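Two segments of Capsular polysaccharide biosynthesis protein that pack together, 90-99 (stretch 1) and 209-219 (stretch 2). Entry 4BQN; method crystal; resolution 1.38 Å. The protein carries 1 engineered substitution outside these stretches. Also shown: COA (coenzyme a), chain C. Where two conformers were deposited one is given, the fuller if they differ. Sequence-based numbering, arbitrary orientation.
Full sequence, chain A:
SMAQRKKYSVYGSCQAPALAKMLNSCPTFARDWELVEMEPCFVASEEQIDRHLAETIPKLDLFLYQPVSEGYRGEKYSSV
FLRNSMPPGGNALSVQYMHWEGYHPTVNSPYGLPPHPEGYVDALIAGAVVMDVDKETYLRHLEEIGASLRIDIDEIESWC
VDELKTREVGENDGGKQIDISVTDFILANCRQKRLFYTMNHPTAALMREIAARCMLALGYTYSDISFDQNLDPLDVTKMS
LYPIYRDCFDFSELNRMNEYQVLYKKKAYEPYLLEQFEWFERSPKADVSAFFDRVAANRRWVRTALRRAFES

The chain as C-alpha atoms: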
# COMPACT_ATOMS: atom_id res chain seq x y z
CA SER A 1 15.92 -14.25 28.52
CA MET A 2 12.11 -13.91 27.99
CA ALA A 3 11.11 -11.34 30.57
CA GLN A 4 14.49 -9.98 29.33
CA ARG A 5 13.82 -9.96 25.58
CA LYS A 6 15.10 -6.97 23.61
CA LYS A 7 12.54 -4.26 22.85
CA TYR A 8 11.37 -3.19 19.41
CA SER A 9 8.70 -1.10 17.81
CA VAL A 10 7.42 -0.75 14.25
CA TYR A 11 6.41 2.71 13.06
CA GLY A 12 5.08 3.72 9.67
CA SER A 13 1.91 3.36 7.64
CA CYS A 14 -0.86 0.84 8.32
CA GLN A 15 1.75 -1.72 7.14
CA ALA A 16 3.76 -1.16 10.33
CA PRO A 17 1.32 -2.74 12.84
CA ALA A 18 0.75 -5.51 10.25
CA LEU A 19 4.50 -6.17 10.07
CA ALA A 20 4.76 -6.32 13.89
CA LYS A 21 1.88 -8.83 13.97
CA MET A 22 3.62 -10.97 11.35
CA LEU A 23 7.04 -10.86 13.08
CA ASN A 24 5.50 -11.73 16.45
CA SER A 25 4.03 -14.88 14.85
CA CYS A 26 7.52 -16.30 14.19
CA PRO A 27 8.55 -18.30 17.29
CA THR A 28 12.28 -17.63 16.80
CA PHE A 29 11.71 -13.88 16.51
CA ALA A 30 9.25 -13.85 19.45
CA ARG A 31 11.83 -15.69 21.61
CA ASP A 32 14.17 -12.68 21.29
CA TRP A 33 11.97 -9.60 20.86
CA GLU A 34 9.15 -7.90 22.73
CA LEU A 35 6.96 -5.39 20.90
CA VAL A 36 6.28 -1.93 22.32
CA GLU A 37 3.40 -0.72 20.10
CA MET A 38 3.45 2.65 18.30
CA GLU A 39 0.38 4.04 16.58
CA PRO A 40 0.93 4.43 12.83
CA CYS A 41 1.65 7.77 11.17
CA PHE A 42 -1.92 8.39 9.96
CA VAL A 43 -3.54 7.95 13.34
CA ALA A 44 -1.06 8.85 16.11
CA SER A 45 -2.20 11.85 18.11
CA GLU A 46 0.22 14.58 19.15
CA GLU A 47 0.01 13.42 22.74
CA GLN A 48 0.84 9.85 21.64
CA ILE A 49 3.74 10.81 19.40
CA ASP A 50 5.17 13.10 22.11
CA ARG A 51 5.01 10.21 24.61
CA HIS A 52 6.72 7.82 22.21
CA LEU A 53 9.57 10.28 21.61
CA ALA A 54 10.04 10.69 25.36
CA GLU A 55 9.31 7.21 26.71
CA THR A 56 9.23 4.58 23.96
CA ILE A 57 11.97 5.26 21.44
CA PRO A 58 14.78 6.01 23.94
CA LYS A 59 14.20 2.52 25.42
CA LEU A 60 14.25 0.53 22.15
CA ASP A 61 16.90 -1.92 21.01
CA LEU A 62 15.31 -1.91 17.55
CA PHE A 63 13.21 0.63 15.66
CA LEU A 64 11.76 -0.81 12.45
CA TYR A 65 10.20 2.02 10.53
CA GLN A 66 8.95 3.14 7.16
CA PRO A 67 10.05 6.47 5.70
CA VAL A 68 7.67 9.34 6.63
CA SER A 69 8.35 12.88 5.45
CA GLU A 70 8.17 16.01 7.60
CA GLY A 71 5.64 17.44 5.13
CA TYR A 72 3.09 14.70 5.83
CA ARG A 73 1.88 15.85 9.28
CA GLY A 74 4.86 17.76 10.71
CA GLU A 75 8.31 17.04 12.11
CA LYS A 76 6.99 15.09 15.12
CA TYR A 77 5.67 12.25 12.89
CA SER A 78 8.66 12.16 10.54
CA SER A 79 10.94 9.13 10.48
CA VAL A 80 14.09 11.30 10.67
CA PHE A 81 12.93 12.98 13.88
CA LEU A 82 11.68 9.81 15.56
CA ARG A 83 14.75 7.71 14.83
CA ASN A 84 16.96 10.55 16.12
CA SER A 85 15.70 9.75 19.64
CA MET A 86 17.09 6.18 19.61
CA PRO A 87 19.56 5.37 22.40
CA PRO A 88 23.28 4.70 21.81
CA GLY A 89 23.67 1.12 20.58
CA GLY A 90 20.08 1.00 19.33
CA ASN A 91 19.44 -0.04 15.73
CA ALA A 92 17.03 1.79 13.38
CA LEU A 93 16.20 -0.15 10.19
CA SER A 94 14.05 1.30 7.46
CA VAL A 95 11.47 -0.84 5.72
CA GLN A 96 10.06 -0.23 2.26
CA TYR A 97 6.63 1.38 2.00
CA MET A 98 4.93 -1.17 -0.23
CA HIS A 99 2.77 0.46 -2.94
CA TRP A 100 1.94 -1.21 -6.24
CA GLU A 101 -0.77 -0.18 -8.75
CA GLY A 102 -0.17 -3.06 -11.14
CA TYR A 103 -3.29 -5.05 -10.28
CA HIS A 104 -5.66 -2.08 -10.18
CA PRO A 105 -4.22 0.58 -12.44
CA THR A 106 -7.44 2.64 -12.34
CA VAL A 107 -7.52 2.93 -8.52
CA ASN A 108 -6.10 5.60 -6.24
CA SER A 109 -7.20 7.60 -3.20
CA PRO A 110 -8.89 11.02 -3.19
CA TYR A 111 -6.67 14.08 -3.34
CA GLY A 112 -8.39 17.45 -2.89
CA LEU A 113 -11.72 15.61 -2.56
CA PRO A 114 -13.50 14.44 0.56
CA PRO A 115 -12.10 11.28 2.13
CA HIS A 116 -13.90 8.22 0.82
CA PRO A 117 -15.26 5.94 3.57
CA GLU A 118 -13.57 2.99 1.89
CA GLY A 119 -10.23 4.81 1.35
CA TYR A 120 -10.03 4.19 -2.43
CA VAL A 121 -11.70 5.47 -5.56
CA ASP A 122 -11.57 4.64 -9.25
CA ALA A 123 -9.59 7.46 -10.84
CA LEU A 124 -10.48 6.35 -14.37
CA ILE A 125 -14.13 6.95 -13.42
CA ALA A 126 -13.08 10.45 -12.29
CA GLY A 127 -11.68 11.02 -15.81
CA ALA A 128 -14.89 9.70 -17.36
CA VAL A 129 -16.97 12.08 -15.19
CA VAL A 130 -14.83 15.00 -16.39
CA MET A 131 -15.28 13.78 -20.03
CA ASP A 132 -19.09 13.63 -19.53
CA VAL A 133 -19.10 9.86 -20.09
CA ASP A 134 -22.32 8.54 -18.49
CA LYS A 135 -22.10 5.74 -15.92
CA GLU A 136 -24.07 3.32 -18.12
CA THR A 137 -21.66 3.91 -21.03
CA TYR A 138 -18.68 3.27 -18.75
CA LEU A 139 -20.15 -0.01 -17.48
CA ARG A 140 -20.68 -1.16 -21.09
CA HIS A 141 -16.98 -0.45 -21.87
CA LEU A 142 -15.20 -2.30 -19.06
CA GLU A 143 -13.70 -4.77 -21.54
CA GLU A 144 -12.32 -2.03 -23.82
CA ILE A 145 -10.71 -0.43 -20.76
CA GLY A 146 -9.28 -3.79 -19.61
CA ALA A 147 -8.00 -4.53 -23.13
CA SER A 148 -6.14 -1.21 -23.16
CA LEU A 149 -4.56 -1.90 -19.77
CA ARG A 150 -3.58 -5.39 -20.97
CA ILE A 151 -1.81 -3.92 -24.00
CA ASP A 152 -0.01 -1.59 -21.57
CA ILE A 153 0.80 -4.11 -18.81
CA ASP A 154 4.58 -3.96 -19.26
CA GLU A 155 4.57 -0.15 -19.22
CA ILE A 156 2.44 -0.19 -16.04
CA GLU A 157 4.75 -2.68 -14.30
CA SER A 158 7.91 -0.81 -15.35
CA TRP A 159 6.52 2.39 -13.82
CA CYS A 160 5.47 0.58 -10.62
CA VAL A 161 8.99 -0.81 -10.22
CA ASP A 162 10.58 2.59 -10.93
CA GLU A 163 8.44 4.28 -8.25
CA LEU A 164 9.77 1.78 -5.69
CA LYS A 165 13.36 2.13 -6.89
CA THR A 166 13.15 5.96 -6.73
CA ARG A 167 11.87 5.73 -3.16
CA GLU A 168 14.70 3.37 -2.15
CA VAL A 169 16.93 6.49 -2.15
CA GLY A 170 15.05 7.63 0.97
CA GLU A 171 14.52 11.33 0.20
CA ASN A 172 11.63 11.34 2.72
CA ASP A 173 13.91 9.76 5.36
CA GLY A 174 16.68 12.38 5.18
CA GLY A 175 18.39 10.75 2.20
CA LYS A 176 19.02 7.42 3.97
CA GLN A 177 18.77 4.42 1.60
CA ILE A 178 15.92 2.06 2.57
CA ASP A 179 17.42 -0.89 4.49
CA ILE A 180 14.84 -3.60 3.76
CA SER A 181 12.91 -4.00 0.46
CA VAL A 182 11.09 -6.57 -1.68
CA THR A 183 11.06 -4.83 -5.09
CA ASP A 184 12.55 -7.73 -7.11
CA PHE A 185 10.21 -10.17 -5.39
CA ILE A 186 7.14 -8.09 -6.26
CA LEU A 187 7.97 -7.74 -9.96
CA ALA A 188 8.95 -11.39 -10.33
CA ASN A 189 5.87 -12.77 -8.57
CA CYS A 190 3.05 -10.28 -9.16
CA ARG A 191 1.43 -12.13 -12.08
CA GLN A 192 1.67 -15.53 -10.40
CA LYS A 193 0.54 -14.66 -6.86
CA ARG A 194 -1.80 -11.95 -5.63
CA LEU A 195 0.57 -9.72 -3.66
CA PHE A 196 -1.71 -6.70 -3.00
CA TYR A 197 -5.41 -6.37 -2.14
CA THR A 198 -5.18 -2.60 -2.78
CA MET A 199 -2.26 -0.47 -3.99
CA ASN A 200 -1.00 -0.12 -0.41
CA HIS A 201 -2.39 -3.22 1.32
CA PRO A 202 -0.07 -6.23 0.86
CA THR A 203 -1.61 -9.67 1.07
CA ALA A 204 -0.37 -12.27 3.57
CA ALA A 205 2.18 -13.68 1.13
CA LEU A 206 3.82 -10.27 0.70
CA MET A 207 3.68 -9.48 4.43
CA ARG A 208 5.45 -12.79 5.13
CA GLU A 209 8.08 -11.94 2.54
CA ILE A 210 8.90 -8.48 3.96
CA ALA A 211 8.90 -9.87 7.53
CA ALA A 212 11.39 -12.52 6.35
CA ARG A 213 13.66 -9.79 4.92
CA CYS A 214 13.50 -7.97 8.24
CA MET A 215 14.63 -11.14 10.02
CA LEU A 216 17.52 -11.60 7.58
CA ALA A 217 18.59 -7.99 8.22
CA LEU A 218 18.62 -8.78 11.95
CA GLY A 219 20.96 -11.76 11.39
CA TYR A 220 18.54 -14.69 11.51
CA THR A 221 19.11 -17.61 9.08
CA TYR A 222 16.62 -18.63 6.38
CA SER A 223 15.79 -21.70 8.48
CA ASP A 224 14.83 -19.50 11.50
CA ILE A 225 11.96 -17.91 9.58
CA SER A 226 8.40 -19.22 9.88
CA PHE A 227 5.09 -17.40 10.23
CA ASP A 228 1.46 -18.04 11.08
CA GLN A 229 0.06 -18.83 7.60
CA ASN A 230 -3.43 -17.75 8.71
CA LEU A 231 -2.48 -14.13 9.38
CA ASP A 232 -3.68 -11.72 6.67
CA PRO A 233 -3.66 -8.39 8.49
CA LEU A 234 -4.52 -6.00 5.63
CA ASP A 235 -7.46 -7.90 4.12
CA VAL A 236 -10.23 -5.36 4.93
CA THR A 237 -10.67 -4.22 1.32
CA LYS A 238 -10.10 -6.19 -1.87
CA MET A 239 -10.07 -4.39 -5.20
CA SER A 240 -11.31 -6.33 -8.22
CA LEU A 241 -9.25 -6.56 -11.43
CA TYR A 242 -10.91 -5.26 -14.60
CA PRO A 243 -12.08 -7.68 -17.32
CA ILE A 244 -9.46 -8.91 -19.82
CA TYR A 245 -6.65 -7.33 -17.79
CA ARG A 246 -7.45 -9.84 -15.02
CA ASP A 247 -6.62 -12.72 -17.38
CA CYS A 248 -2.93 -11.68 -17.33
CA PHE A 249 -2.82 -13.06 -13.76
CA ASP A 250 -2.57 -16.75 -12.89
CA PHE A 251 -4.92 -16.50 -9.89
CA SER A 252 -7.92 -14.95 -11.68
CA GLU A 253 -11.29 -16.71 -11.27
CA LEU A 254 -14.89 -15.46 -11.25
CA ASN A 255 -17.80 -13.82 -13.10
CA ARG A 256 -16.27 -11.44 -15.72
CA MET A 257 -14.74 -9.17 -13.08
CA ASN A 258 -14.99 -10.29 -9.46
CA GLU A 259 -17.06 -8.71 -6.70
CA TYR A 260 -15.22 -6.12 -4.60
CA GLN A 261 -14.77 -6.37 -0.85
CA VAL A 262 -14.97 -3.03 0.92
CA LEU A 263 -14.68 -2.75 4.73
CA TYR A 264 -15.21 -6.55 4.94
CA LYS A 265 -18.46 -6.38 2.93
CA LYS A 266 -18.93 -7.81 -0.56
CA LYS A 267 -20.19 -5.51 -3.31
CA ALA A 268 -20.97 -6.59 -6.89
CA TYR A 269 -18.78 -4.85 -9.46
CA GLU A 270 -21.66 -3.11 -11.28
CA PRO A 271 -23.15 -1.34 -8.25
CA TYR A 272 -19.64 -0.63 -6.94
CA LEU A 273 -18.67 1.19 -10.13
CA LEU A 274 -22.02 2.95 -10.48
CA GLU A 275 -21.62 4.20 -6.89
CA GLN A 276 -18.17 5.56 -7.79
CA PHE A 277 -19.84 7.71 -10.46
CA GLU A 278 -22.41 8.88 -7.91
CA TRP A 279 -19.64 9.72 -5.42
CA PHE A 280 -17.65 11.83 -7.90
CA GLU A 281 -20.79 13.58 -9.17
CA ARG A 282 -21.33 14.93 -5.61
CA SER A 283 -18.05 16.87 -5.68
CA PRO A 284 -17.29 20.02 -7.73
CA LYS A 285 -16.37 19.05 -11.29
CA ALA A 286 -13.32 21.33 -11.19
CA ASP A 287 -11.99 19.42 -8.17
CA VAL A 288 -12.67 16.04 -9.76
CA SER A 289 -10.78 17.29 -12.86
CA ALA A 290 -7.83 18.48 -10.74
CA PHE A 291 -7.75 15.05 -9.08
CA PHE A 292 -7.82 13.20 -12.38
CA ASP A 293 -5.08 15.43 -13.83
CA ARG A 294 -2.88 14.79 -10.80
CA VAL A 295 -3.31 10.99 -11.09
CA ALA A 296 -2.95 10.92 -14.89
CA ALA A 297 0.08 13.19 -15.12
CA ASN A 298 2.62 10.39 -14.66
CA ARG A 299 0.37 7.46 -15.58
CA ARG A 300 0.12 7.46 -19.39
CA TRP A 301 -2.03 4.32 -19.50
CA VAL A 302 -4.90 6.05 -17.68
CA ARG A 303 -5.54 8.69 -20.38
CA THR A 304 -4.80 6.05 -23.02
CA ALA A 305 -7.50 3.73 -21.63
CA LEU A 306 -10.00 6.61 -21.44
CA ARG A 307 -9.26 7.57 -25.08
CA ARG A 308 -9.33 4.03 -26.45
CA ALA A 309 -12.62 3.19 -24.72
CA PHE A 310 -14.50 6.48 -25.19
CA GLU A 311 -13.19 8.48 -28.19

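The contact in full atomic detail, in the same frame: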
# COMPACT_ATOMS: atom_id res chain seq x y z
N GLY A 90 21.32 1.41 19.99
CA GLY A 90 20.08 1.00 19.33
C GLY A 90 20.27 0.92 17.83
O GLY A 90 21.21 1.51 17.28
N ASN A 91 19.39 0.18 17.17
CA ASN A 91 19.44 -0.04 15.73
C ASN A 91 18.12 0.41 15.10
O ASN A 91 17.06 -0.08 15.48
CB ASN A 91 19.65 -1.54 15.48
CG ASN A 91 19.93 -1.88 14.03
OD1 ASN A 91 20.31 -1.02 13.22
ND2 ASN A 91 19.77 -3.15 13.68
N ALA A 92 18.20 1.33 14.13
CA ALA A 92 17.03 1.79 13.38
C ALA A 92 17.15 1.27 11.94
O ALA A 92 18.11 1.59 11.23
CB ALA A 92 16.93 3.31 13.41
N LEU A 93 16.20 0.44 11.54
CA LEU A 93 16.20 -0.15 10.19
C LEU A 93 14.96 0.29 9.44
O LEU A 93 13.82 0.11 9.92
CB LEU A 93 16.24 -1.68 10.26
CG LEU A 93 17.56 -2.31 10.71
CD1 LEU A 93 17.35 -3.80 10.94
CD2 LEU A 93 18.65 -2.08 9.67
N SER A 94 15.18 0.90 8.29
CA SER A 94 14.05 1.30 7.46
C SER A 94 13.54 0.17 6.58
O SER A 94 14.31 -0.65 6.04
CB SER A 94 14.39 2.54 6.63
OG SER A 94 15.58 2.33 5.90
N VAL A 95 12.22 0.15 6.47
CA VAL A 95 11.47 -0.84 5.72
C VAL A 95 10.69 -0.15 4.62
O VAL A 95 10.01 0.87 4.87
CB VAL A 95 10.48 -1.59 6.64
CG1 VAL A 95 9.70 -2.64 5.86
CG2 VAL A 95 11.23 -2.22 7.80
N GLN A 96 10.76 -0.72 3.42
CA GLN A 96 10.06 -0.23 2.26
C GLN A 96 8.57 0.01 2.55
O GLN A 96 7.92 -0.81 3.20
CB GLN A 96 10.19 -1.27 1.16
CG GLN A 96 9.46 -0.96 -0.13
CD GLN A 96 9.87 -1.93 -1.21
OE1 GLN A 96 9.77 -3.15 -1.02
NE2 GLN A 96 10.36 -1.41 -2.35
N TYR A 97 8.06 1.13 2.04
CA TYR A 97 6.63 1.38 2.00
C TYR A 97 6.12 0.70 0.73
O TYR A 97 6.49 1.08 -0.40
CB TYR A 97 6.32 2.88 2.00
CG TYR A 97 4.85 3.15 1.87
CD1 TYR A 97 3.95 2.76 2.87
CD2 TYR A 97 4.34 3.75 0.72
CE1 TYR A 97 2.60 3.00 2.75
CE2 TYR A 97 2.97 3.99 0.59
CZ TYR A 97 2.11 3.61 1.60
OH TYR A 97 0.77 3.85 1.51
N MET A 98 5.31 -0.33 0.89
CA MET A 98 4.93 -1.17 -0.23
C MET A 98 3.68 -0.60 -0.92
O MET A 98 2.59 -0.61 -0.35
CB MET A 98 4.68 -2.60 0.26
CG MET A 98 5.93 -3.24 0.83
SD MET A 98 5.62 -4.76 1.74
CE MET A 98 5.14 -4.10 3.34
N HIS A 99 3.85 -0.13 -2.15
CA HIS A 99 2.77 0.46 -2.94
C HIS A 99 2.95 -0.08 -4.35
O HIS A 99 4.07 -0.09 -4.88
CB HIS A 99 2.86 1.98 -2.86
CG HIS A 99 1.85 2.71 -3.69
ND1 HIS A 99 0.88 3.53 -3.14
CD2 HIS A 99 1.71 2.80 -5.03
CE1 HIS A 99 0.18 4.08 -4.11
NE2 HIS A 99 0.66 3.66 -5.27
N GLU A 209 6.82 -12.16 3.23
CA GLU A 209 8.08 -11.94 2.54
C GLU A 209 8.86 -10.77 3.15
O GLU A 209 10.07 -10.90 3.43
CB GLU A 209 7.89 -11.73 1.03
CG GLU A 209 9.17 -12.00 0.25
CD GLU A 209 9.62 -13.45 0.31
OE1 GLU A 209 8.75 -14.36 0.37
OE2 GLU A 209 10.84 -13.71 0.31
N ILE A 210 8.20 -9.64 3.38
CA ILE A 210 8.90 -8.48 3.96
C ILE A 210 9.34 -8.77 5.40
O ILE A 210 10.45 -8.39 5.79
CB ILE A 210 8.09 -7.16 3.83
CG1 ILE A 210 8.93 -5.94 4.19
CG2 ILE A 210 6.83 -7.18 4.67
CD1 ILE A 210 10.03 -5.68 3.20
N ALA A 211 8.51 -9.47 6.18
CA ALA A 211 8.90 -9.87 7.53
C ALA A 211 10.15 -10.76 7.49
O ALA A 211 11.06 -10.61 8.30
CB ALA A 211 7.75 -10.58 8.23
N ALA A 212 10.20 -11.69 6.53
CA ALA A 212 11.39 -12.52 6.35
C ALA A 212 12.63 -11.66 6.07
O ALA A 212 13.70 -11.91 6.66
CB ALA A 212 11.17 -13.53 5.24
N ARG A 213 12.51 -10.65 5.21
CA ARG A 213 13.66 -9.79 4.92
C ARG A 213 14.09 -9.00 6.14
O ARG A 213 15.28 -8.76 6.33
CB ARG A 213 13.42 -8.87 3.72
CG ARG A 213 12.86 -9.54 2.46
CD ARG A 213 13.57 -10.82 2.04
NE ARG A 213 12.87 -11.45 0.92
CZ ARG A 213 12.98 -11.09 -0.36
NH1 ARG A 213 13.79 -10.09 -0.73
NH2 ARG A 213 12.28 -11.75 -1.29
N CYS A 214 13.15 -8.61 6.99
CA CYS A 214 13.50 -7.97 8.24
C CYS A 214 14.33 -8.92 9.10
O CYS A 214 15.34 -8.52 9.68
CB CYS A 214 12.25 -7.55 9.00
SG CYS A 214 11.36 -6.18 8.26
N MET A 215 13.89 -10.18 9.21
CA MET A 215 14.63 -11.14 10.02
C MET A 215 16.03 -11.38 9.48
O MET A 215 16.97 -11.51 10.26
CB MET A 215 13.87 -12.45 10.17
CG MET A 215 12.63 -12.31 11.07
SD MET A 215 11.82 -13.87 11.49
CE MET A 215 13.17 -14.69 12.37
N LEU A 216 16.18 -11.42 8.15
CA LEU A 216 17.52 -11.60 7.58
C LEU A 216 18.40 -10.41 7.93
O LEU A 216 19.57 -10.60 8.25
CB LEU A 216 17.45 -11.77 6.06
CG LEU A 216 16.73 -13.04 5.60
CD1 LEU A 216 16.47 -13.03 4.10
CD2 LEU A 216 17.50 -14.30 5.99
N ALA A 217 17.83 -9.21 7.89
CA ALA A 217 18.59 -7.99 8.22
C ALA A 217 19.05 -7.99 9.67
O ALA A 217 20.09 -7.42 10.00
CB ALA A 217 17.73 -6.76 7.95
N LEU A 218 18.27 -8.64 10.54
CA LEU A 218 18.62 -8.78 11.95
C LEU A 218 19.62 -9.90 12.24
O LEU A 218 20.08 -10.03 13.38
CB LEU A 218 17.34 -8.99 12.76
CG LEU A 218 16.40 -7.79 12.80
CD1 LEU A 218 15.11 -8.20 13.47
CD2 LEU A 218 17.04 -6.61 13.53
N GLY A 219 19.96 -10.70 11.23
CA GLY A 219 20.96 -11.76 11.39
C GLY A 219 20.42 -13.16 11.60
O GLY A 219 21.20 -14.07 11.84
N1A COA C . 3.99 4.70 -6.38
C2A COA C . 3.11 5.72 -6.52
N3A COA C . 2.71 6.47 -5.48
C4A COA C . 3.22 6.24 -4.25
C5A COA C . 4.18 5.16 -4.04
C6A COA C . 4.56 4.37 -5.20
N6A COA C . 5.44 3.36 -5.07
N7A COA C . 4.51 5.14 -2.73
C8A COA C . 3.82 6.15 -2.14
N9A COA C . 3.03 6.78 -3.05
C1B COA C . 2.17 7.94 -2.85
C2B COA C . 1.49 8.03 -1.49
O2B COA C . 0.26 7.30 -1.50
C3B COA C . 1.30 9.54 -1.39
O3B COA C . 0.19 9.88 -2.25
P3B COA C . -0.52 11.32 -2.21
O7A COA C . -1.71 11.15 -3.12
O8A COA C . -0.89 11.52 -0.77
O9A COA C . 0.51 12.31 -2.71
C4B COA C . 2.57 10.09 -2.02
O4B COA C . 3.06 9.06 -2.89
C5B COA C . 3.66 10.47 -1.02
O5B COA C . 3.92 9.32 -0.22
P1A COA C . 5.39 8.84 0.12
O1A COA C . 5.25 7.53 0.83
O2A COA C . 6.26 8.88 -1.10
O3A COA C . 6.00 9.94 1.11
P2A COA C . 5.59 10.54 2.55
O4A COA C . 5.25 12.00 2.34
O5A COA C . 6.74 10.21 3.46
O6A COA C . 4.27 9.79 3.01
CBP COA C . 2.75 8.10 3.79
CCP COA C . 4.22 8.51 3.68
CDP COA C . 2.63 6.76 4.49
CEP COA C . 2.05 9.12 4.67
CAP COA C . 2.16 8.07 2.36
OAP COA C . 2.71 6.96 1.63
C9P COA C . 0.64 8.02 2.22
O9P COA C . -0.01 9.05 2.25
N8P COA C . 0.07 6.83 1.99
C7P COA C . -1.37 6.70 1.77
C6P COA C . -2.22 6.82 3.02
C5P COA C . -1.83 5.72 3.97
O5P COA C . -0.96 5.89 4.81
N4P COA C . -2.50 4.59 3.82
C3P COA C . -2.23 3.45 4.65
C2P COA C . -1.87 2.27 3.79
S1P COA C . -1.00 1.12 4.78

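The contact between the extended segment 90-99 and the helix beginning before Glu209 is mainly apolar: no hydrogen bond crosses it, and about 298 Å² is buried, both sides summed. Alternation in the extended chain selects the residues that meet the helix. Asn91, Leu93 and Val95 direct CA-to-CB toward it, while Ala92 and Ser94 lie out of its reach; beyond Val95, Met98 turns toward the helix again. On the helix, Ile210, Cys214 and Ala217 recur at intervals of four and three, so one side of it supplies the complementary surface.

Ile210 is the most covered residue. With chi1 t and chi2 p, it packs against two partners: CG1 lies 3.8 Å from Val95 CG1, and CG2 lies 3.8 Å from Met98 CE. Met98, unbranched and flexible, extends through m and t before its chi3 of -83° brings the terminal methyl to Ile210. Val95, in the t rotamer, spreads its two methyls along the helix, CG1 to Ile210 and CG2 to Cys214 SG, 4.0 Å away. The small Cys214 side chain, chi1 m, fits this buried position although its CB points sideways.

Farther along, Leu93 adopts the common m,t leucine rotamer and puts CD1 4.2 Å from Ala217 CB and 3.8 Å from Leu218 CD2. Ala217 offers a compact methyl, whereas Leu218, whose CB points sideways, uses its own m,t conformation to bring its end nearer. Asn91 touches the margin, its ND2 4.4 Å from Leu218 CD2; its amide suits a partly exposed position.

Away from the contact, Arg213 NH2 forms a salt bridge with Glu209 OE2 at 2.9 Å, one helical turn back. Gly219 closes the helix in a Schellman motif; its positive phi would jam a CB against the preceding carbonyl, which calls for glycine.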